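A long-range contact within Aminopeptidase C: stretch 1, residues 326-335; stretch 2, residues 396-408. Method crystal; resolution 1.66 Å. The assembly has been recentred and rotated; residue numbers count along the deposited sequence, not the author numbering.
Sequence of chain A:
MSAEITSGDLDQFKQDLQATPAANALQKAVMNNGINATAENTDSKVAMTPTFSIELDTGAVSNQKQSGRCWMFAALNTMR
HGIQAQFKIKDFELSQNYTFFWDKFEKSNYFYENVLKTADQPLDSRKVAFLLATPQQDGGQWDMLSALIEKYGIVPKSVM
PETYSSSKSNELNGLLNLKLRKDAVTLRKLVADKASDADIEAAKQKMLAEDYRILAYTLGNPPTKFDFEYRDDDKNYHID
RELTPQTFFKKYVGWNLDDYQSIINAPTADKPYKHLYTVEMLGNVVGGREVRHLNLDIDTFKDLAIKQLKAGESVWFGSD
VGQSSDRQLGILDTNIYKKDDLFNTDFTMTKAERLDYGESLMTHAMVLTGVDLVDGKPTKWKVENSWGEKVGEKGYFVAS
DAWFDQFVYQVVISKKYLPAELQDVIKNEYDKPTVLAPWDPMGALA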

ATOM      1  N   ASP A 326      13.198  21.600  -7.966  1.00 16.98           N
ATOM      2  CA  ASP A 326      12.156  20.697  -7.467  1.00 16.33           C
ATOM      3  C   ASP A 326      12.325  19.404  -8.341  1.00 18.88           C
ATOM      4  O   ASP A 326      11.925  19.376  -9.492  1.00 18.26           O
ATOM      5  CB  ASP A 326      10.758  21.267  -7.648  1.00 17.29           C
ATOM      6  CG  ASP A 326       9.657  20.328  -7.204  1.00 17.11           C
ATOM      7  OD1 ASP A 326       9.833  19.069  -7.284  1.00 17.55           O
ATOM      8  OD2 ASP A 326       8.553  20.844  -6.846  1.00 17.05           O
ATOM      9  N   ARG A 327      12.881  18.385  -7.712  1.00 18.48           N
ATOM     10  CA  ARG A 327      13.259  17.134  -8.396  1.00 22.19           C
ATOM     11  C   ARG A 327      12.159  16.118  -8.564  1.00 22.74           C
ATOM     12  O   ARG A 327      12.374  15.073  -9.197  1.00 24.09           O
ATOM     13  CB  ARG A 327      14.500  16.556  -7.698  1.00 21.05           C
ATOM     14  CG  ARG A 327      15.614  17.537  -7.939  1.00 27.16           C
ATOM     15  CD  ARG A 327      16.954  17.137  -7.470  1.00 29.39           C
ATOM     16  NE  ARG A 327      17.103  16.994  -6.034  1.00 36.79           N
ATOM     17  CZ  ARG A 327      16.997  17.960  -5.110  1.00 40.79           C
ATOM     18  NH1 ARG A 327      16.604  19.240  -5.354  1.00 33.33           N
ATOM     19  NH2 ARG A 327      17.282  17.604  -3.867  1.00 43.88           N
ATOM     20  N   GLN A 328      10.976  16.442  -8.061  1.00 20.95           N
ATOM     21  CA  GLN A 328       9.792  15.688  -8.331  1.00 18.77           C
ATOM     22  C   GLN A 328       9.065  16.246  -9.518  1.00 19.75           C
ATOM     23  O   GLN A 328       8.708  15.475 -10.458  1.00 21.53           O
ATOM     24  CB  GLN A 328       8.878  15.550  -7.047  1.00 22.20           C
ATOM     25  CG  GLN A 328       7.565  14.835  -7.348  1.00 22.59           C
ATOM     26  CD  GLN A 328       7.784  13.375  -7.833  1.00 25.84           C
ATOM     27  OE1 GLN A 328       7.142  12.928  -8.812  1.00 29.13           O
ATOM     28  NE2 GLN A 328       8.733  12.664  -7.175  1.00 24.91           N
ATOM     29  N   LEU A 329       8.786  17.538  -9.524  1.00 15.95           N
ATOM     30  CA  LEU A 329       8.091  18.195 -10.625  1.00 15.66           C
ATOM     31  C   LEU A 329       9.049  18.371 -11.810  1.00 16.89           C
ATOM     32  O   LEU A 329       8.606  18.619 -12.879  1.00 18.25           O
ATOM     33  CB  LEU A 329       7.495  19.505 -10.232  1.00 19.08           C
ATOM     34  CG  LEU A 329       6.414  19.345  -9.202  1.00 19.65           C
ATOM     35  CD1 LEU A 329       5.858  20.724  -8.832  1.00 22.04           C
ATOM     36  CD2 LEU A 329       5.279  18.399  -9.674  1.00 20.34           C
ATOM     37  N   GLY A 330      10.344  18.263 -11.541  1.00 16.69           N
ATOM     38  CA  GLY A 330      11.393  18.488 -12.578  1.00 15.14           C
ATOM     39  C   GLY A 330      11.589  19.889 -13.063  1.00 17.53           C
ATOM     40  O   GLY A 330      11.852  20.094 -14.213  1.00 17.60           O
ATOM     41  N   ILE A 331      11.565  20.825 -12.124  1.00 16.08           N
ATOM     42  CA  ILE A 331      11.768  22.203 -12.451  1.00 17.58           C
ATOM     43  C   ILE A 331      13.103  22.652 -11.841  1.00 17.08           C
ATOM     44  O   ILE A 331      13.331  22.538 -10.596  1.00 17.99           O
ATOM     45  CB  ILE A 331      10.610  23.052 -11.853  1.00 17.52           C
ATOM     46  CG1 ILE A 331       9.271  22.709 -12.464  1.00 18.94           C
ATOM     47  CG2 ILE A 331      10.914  24.537 -12.079  1.00 18.06           C
ATOM     48  CD1 ILE A 331       8.055  23.295 -11.789  1.00 19.49           C
ATOM     49  N   LEU A 332      13.982  23.153 -12.719  1.00 15.53           N
ATOM     50  CA  LEU A 332      15.271  23.645 -12.349  1.00 17.87           C
ATOM     51  C   LEU A 332      15.209  25.159 -12.654  1.00 16.79           C
ATOM     52  O   LEU A 332      15.311  25.567 -13.810  1.00 15.45           O
ATOM     53  CB  LEU A 332      16.344  22.959 -13.204  1.00 18.16           C
ATOM     54  CG  LEU A 332      16.365  21.433 -13.324  1.00 21.21           C
ATOM     55  CD1 LEU A 332      17.518  20.826 -14.147  1.00 20.07           C
ATOM     56  CD2 LEU A 332      16.377  20.828 -11.957  1.00 23.51           C
ATOM     57  N   ASP A 333      14.998  25.992 -11.652  1.00 17.55           N
ATOM     58  CA  ASP A 333      14.748  27.392 -11.886  1.00 16.81           C
ATOM     59  C   ASP A 333      15.219  28.086 -10.601  1.00 18.81           C
ATOM     60  O   ASP A 333      14.870  27.687  -9.465  1.00 18.94           O
ATOM     61  CB  ASP A 333      13.243  27.702 -12.216  1.00 17.14           C
ATOM     62  CG  ASP A 333      12.965  29.174 -12.549  1.00 17.30           C
ATOM     63  OD1 ASP A 333      13.946  30.015 -12.631  1.00 17.49           O
ATOM     64  OD2 ASP A 333      11.732  29.474 -12.675  1.00 18.84           O
ATOM     65  N   THR A 334      16.060  29.115 -10.795  1.00 18.08           N
ATOM     66  CA  THR A 334      16.465  30.003  -9.713  1.00 16.70           C
ATOM     67  C   THR A 334      15.239  30.591  -8.963  1.00 16.72           C
ATOM     68  O   THR A 334      15.381  30.951  -7.826  1.00 19.86           O
ATOM     69  CB  THR A 334      17.325  31.145 -10.231  1.00 17.83           C
ATOM     70  OG1 THR A 334      16.633  31.791 -11.279  1.00 20.73           O
ATOM     71  CG2 THR A 334      18.645  30.657 -10.708  1.00 21.70           C
ATOM     72  N   ASN A 335      14.070  30.652  -9.604  1.00 16.48           N
ATOM     73  CA  ASN A 335      12.846  31.174  -8.977  1.00 16.49           C
ATOM     74  C   ASN A 335      11.939  30.109  -8.322  1.00 16.61           C
ATOM     75  O   ASN A 335      10.902  30.513  -7.720  1.00 17.09           O
ATOM     76  CB  ASN A 335      11.988  32.052  -9.966  1.00 15.82           C
ATOM     77  CG  ASN A 335      12.737  33.281 -10.453  1.00 18.02           C
ATOM     78  OD1 ASN A 335      12.630  33.700 -11.691  1.00 22.40           O
ATOM     79  ND2 ASN A 335      13.466  33.885  -9.570  1.00 15.61           N
TER
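Stretch 2 (396-408) YFVASDAWFDQFV

Stretch 2 runs as a β-strand from Y396 to S400 and continues as a helix from D401 to F407; its strand lies parallel to the short strand I331-L332 of stretch 1, with G330 level with F397 and D333 level with S400. Y396 opens the strand with its side chain directed away from stretch 1. F397 turns its ring flat under the tight bend at G330: G330 CA stands 3.4 Å from the centroid of the F397 ring, almost on the ring normal, while L332 CD2 meets the ring edge at F397 CD2, 4.0 Å away. A CB on G330 would fall 2.7 Å from F397 CD1, a clash, and the positive phi of G330 also favours glycine. V398 pairs with I331 (CA-CA 5.3 Å) and bonds through both backbone polar atoms, V398 N to G330 O at 2.9 Å and L332 N to V398 O at 2.8 Å; the two side chains share one sheet face, I331 CG1 lying 4.4 Å from V398 CG1. A399 pairs with L332 on the other face, A399 CB 4.0 Å from L332 CB, and its CA approaches L332 O at 3.2 Å. S400 closes the ladder, with S400 N donating to L332 O at 2.8 Å. Its chi1 p side chain does double duty: S400 OG donates to D333 OD1 (2.8 Å) and accepts from W403 N (3.1 Å), capping the helix that follows and tying its start to stretch 1. In the first turn A402 CB rests 3.5 Å from T334 OG1. W403 lays its indole face against L332, whose CB sits 3.7 Å from the centroid of the five-membered ring; T334 N lies near the ring edge. Farther along the helix, T334 CG2 touches Q406 CG at 4.3 Å and F407 CE2 at 4.4 Å, and V408 lies beyond reach.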

ATOM      1  N   TYR A 396      11.133  13.996 -18.222  1.00 14.52           N
ATOM      2  CA  TYR A 396      11.793  15.193 -18.706  1.00 14.80           C
ATOM      3  C   TYR A 396      11.652  16.366 -17.728  1.00 17.13           C
ATOM      4  O   TYR A 396      10.590  16.577 -17.082  1.00 17.65           O
ATOM      5  CB  TYR A 396      11.225  15.585 -20.057  1.00 15.24           C
ATOM      6  CG  TYR A 396      11.654  14.648 -21.201  1.00 16.84           C
ATOM      7  CD1 TYR A 396      12.764  14.962 -21.948  1.00 15.84           C
ATOM      8  CD2 TYR A 396      10.993  13.417 -21.459  1.00 17.98           C
ATOM      9  CE1 TYR A 396      13.194  14.120 -22.957  1.00 16.09           C
ATOM     10  CE2 TYR A 396      11.397  12.577 -22.425  1.00 17.51           C
ATOM     11  CZ  TYR A 396      12.503  12.916 -23.211  1.00 16.75           C
ATOM     12  OH  TYR A 396      12.917  12.039 -24.209  1.00 19.54           O
ATOM     13  N   PHE A 397      12.735  17.104 -17.619  1.00 15.54           N
ATOM     14  CA  PHE A 397      12.847  18.245 -16.693  1.00 15.30           C
ATOM     15  C   PHE A 397      12.853  19.527 -17.578  1.00 17.20           C
ATOM     16  O   PHE A 397      12.956  19.431 -18.812  1.00 15.53           O
ATOM     17  CB  PHE A 397      14.113  18.106 -15.875  1.00 15.68           C
ATOM     18  CG  PHE A 397      13.998  17.258 -14.621  1.00 16.09           C
ATOM     19  CD1 PHE A 397      13.204  16.167 -14.554  1.00 16.51           C
ATOM     20  CD2 PHE A 397      14.816  17.542 -13.542  1.00 17.09           C
ATOM     21  CE1 PHE A 397      13.129  15.391 -13.402  1.00 17.34           C
ATOM     22  CE2 PHE A 397      14.735  16.799 -12.402  1.00 18.83           C
ATOM     23  CZ  PHE A 397      13.879  15.729 -12.336  1.00 16.95           C
ATOM     24  N   VAL A 398      12.745  20.688 -16.935  1.00 17.19           N
ATOM     25  CA  VAL A 398      12.819  21.963 -17.608  1.00 16.02           C
ATOM     26  C   VAL A 398      13.741  22.833 -16.769  1.00 18.84           C
ATOM     27  O   VAL A 398      13.636  22.844 -15.494  1.00 16.89           O
ATOM     28  CB  VAL A 398      11.456  22.553 -17.865  1.00 18.17           C
ATOM     29  CG1 VAL A 398      10.633  22.559 -16.594  1.00 21.66           C
ATOM     30  CG2 VAL A 398      11.590  23.964 -18.432  1.00 20.77           C
ATOM     31  N   ALA A 399      14.675  23.570 -17.430  1.00 14.44           N
ATOM     32  CA  ALA A 399      15.644  24.396 -16.720  1.00 15.49           C
ATOM     33  C   ALA A 399      15.493  25.803 -17.251  1.00 16.24           C
ATOM     34  O   ALA A 399      15.439  25.991 -18.502  1.00 16.30           O
ATOM     35  CB  ALA A 399      17.061  23.961 -16.965  1.00 18.30           C
ATOM     36  N   SER A 400      15.351  26.777 -16.345  1.00 16.03           N
ATOM     37  CA  SER A 400      15.249  28.145 -16.771  1.00 15.14           C
ATOM     38  C   SER A 400      16.642  28.595 -17.288  1.00 16.24           C
ATOM     39  O   SER A 400      17.685  28.048 -16.913  1.00 16.31           O
ATOM     40  CB  SER A 400      14.768  29.117 -15.636  1.00 16.23           C
ATOM     41  OG  SER A 400      15.757  29.270 -14.649  1.00 15.36           O
ATOM     42  N   ASP A 401      16.635  29.632 -18.134  1.00 14.16           N
ATOM     43  CA  ASP A 401      17.892  30.162 -18.629  1.00 16.39           C
ATOM     44  C   ASP A 401      18.725  30.729 -17.457  1.00 15.09           C
ATOM     45  O   ASP A 401      19.951  30.566 -17.403  1.00 18.18           O
ATOM     46  CB  ASP A 401      17.643  31.208 -19.710  1.00 15.95           C
ATOM     47  CG  ASP A 401      18.894  31.423 -20.522  1.00 18.24           C
ATOM     48  OD1 ASP A 401      19.386  30.404 -20.981  1.00 18.17           O
ATOM     49  OD2 ASP A 401      19.422  32.570 -20.579  1.00 21.29           O
ATOM     50  N   ALA A 402      18.080  31.356 -16.445  1.00 16.86           N
ATOM     51  CA  ALA A 402      18.866  31.782 -15.275  1.00 18.60           C
ATOM     52  C   ALA A 402      19.532  30.657 -14.532  1.00 16.78           C
ATOM     53  O   ALA A 402      20.664  30.802 -14.014  1.00 19.87           O
ATOM     54  CB  ALA A 402      17.994  32.642 -14.344  1.00 19.61           C
ATOM     55  N   TRP A 403      18.797  29.543 -14.392  1.00 17.20           N
ATOM     56  CA  TRP A 403      19.342  28.370 -13.778  1.00 15.96           C
ATOM     57  C   TRP A 403      20.529  27.836 -14.561  1.00 17.76           C
ATOM     58  O   TRP A 403      21.511  27.471 -13.969  1.00 16.81           O
ATOM     59  CB  TRP A 403      18.277  27.256 -13.602  1.00 17.32           C
ATOM     60  CG  TRP A 403      18.669  26.131 -12.652  1.00 17.05           C
ATOM     61  CD1 TRP A 403      18.338  26.023 -11.326  1.00 17.22           C
ATOM     62  CD2 TRP A 403      19.444  24.954 -12.956  1.00 16.81           C
ATOM     63  NE1 TRP A 403      18.819  24.845 -10.801  1.00 15.85           N
ATOM     64  CE2 TRP A 403      19.498  24.175 -11.785  1.00 16.76           C
ATOM     65  CE3 TRP A 403      20.097  24.512 -14.098  1.00 15.54           C
ATOM     66  CZ2 TRP A 403      20.198  22.980 -11.701  1.00 17.09           C
ATOM     67  CZ3 TRP A 403      20.759  23.277 -14.027  1.00 16.88           C
ATOM     68  CH2 TRP A 403      20.815  22.545 -12.836  1.00 17.81           C
ATOM     69  N   PHE A 404      20.385  27.744 -15.859  1.00 18.81           N
ATOM     70  CA  PHE A 404      21.480  27.227 -16.758  1.00 18.42           C
ATOM     71  C   PHE A 404      22.741  28.103 -16.515  1.00 17.55           C
ATOM     72  O   PHE A 404      23.827  27.593 -16.293  1.00 17.95           O
ATOM     73  CB  PHE A 404      20.973  27.418 -18.201  1.00 18.59           C
ATOM     74  CG  PHE A 404      21.833  26.790 -19.232  1.00 19.91           C
ATOM     75  CD1 PHE A 404      21.343  25.715 -19.929  1.00 21.34           C
ATOM     76  CD2 PHE A 404      23.163  27.206 -19.467  1.00 20.52           C
ATOM     77  CE1 PHE A 404      22.113  25.083 -20.898  1.00 20.75           C
ATOM     78  CE2 PHE A 404      23.942  26.561 -20.465  1.00 20.09           C
ATOM     79  CZ  PHE A 404      23.372  25.510 -21.168  1.00 19.08           C
ATOM     80  N   ASP A 405      22.571  29.412 -16.490  1.00 17.62           N
ATOM     81  CA  ASP A 405      23.706  30.329 -16.248  1.00 17.60           C
ATOM     82  C   ASP A 405      24.484  30.003 -15.016  1.00 18.04           C
ATOM     83  O   ASP A 405      25.700  30.083 -14.961  1.00 19.28           O
ATOM     84  CB  ASP A 405      23.252  31.813 -16.218  1.00 19.17           C
ATOM     85  CG  ASP A 405      22.822  32.342 -17.565  1.00 22.75           C
ATOM     86  OD1 ASP A 405      22.967  31.643 -18.591  1.00 20.88           O
ATOM     87  OD2 ASP A 405      22.281  33.472 -17.605  1.00 24.29           O
ATOM     88  N   GLN A 406      23.765  29.712 -13.947  1.00 17.97           N
ATOM     89  CA  GLN A 406      24.392  29.518 -12.693  1.00 17.86           C
ATOM     90  C   GLN A 406      24.919  28.116 -12.484  1.00 16.52           C
ATOM     91  O   GLN A 406      25.981  27.931 -11.905  1.00 17.04           O
ATOM     92  CB  GLN A 406      23.397  29.801 -11.532  1.00 19.59           C
ATOM     93  CG  GLN A 406      22.868  31.208 -11.277  1.00 19.51           C
ATOM     94  CD  GLN A 406      23.961  32.240 -11.258  1.00 21.21           C
ATOM     95  OE1 GLN A 406      25.012  32.108 -10.620  1.00 23.03           O
ATOM     96  NE2 GLN A 406      23.723  33.260 -11.983  1.00 22.34           N
ATOM     97  N   PHE A 407      24.162  27.087 -12.917  1.00 16.27           N
ATOM     98  CA  PHE A 407      24.370  25.760 -12.418  1.00 16.58           C
ATOM     99  C   PHE A 407      24.777  24.704 -13.458  1.00 15.92           C
ATOM    100  O   PHE A 407      25.080  23.566 -13.089  1.00 16.72           O
ATOM    101  CB  PHE A 407      23.160  25.232 -11.580  1.00 16.75           C
ATOM    102  CG  PHE A 407      22.872  26.100 -10.401  1.00 17.20           C
ATOM    103  CD1 PHE A 407      23.865  26.345  -9.451  1.00 17.90           C
ATOM    104  CD2 PHE A 407      21.717  26.821 -10.313  1.00 18.96           C
ATOM    105  CE1 PHE A 407      23.613  27.193  -8.358  1.00 18.47           C
ATOM    106  CE2 PHE A 407      21.471  27.678  -9.235  1.00 17.19           C
ATOM    107  CZ  PHE A 407      22.434  27.857  -8.260  1.00 17.80           C
ATOM    108  N   VAL A 408      24.798  25.097 -14.711  1.00 17.42           N
ATOM    109  CA  VAL A 408      25.399  24.228 -15.739  1.00 16.53           C
ATOM    110  C   VAL A 408      26.889  24.558 -15.903  1.00 18.63           C
ATOM    111  O   VAL A 408      27.245  25.756 -16.123  1.00 20.66           O
ATOM    112  CB  VAL A 408      24.716  24.397 -17.061  1.00 15.52           C
ATOM    113  CG1 VAL A 408      25.436  23.609 -18.248  1.00 16.03           C
ATOM    114  CG2 VAL A 408      23.265  23.984 -16.968  1.00 15.90           C
TER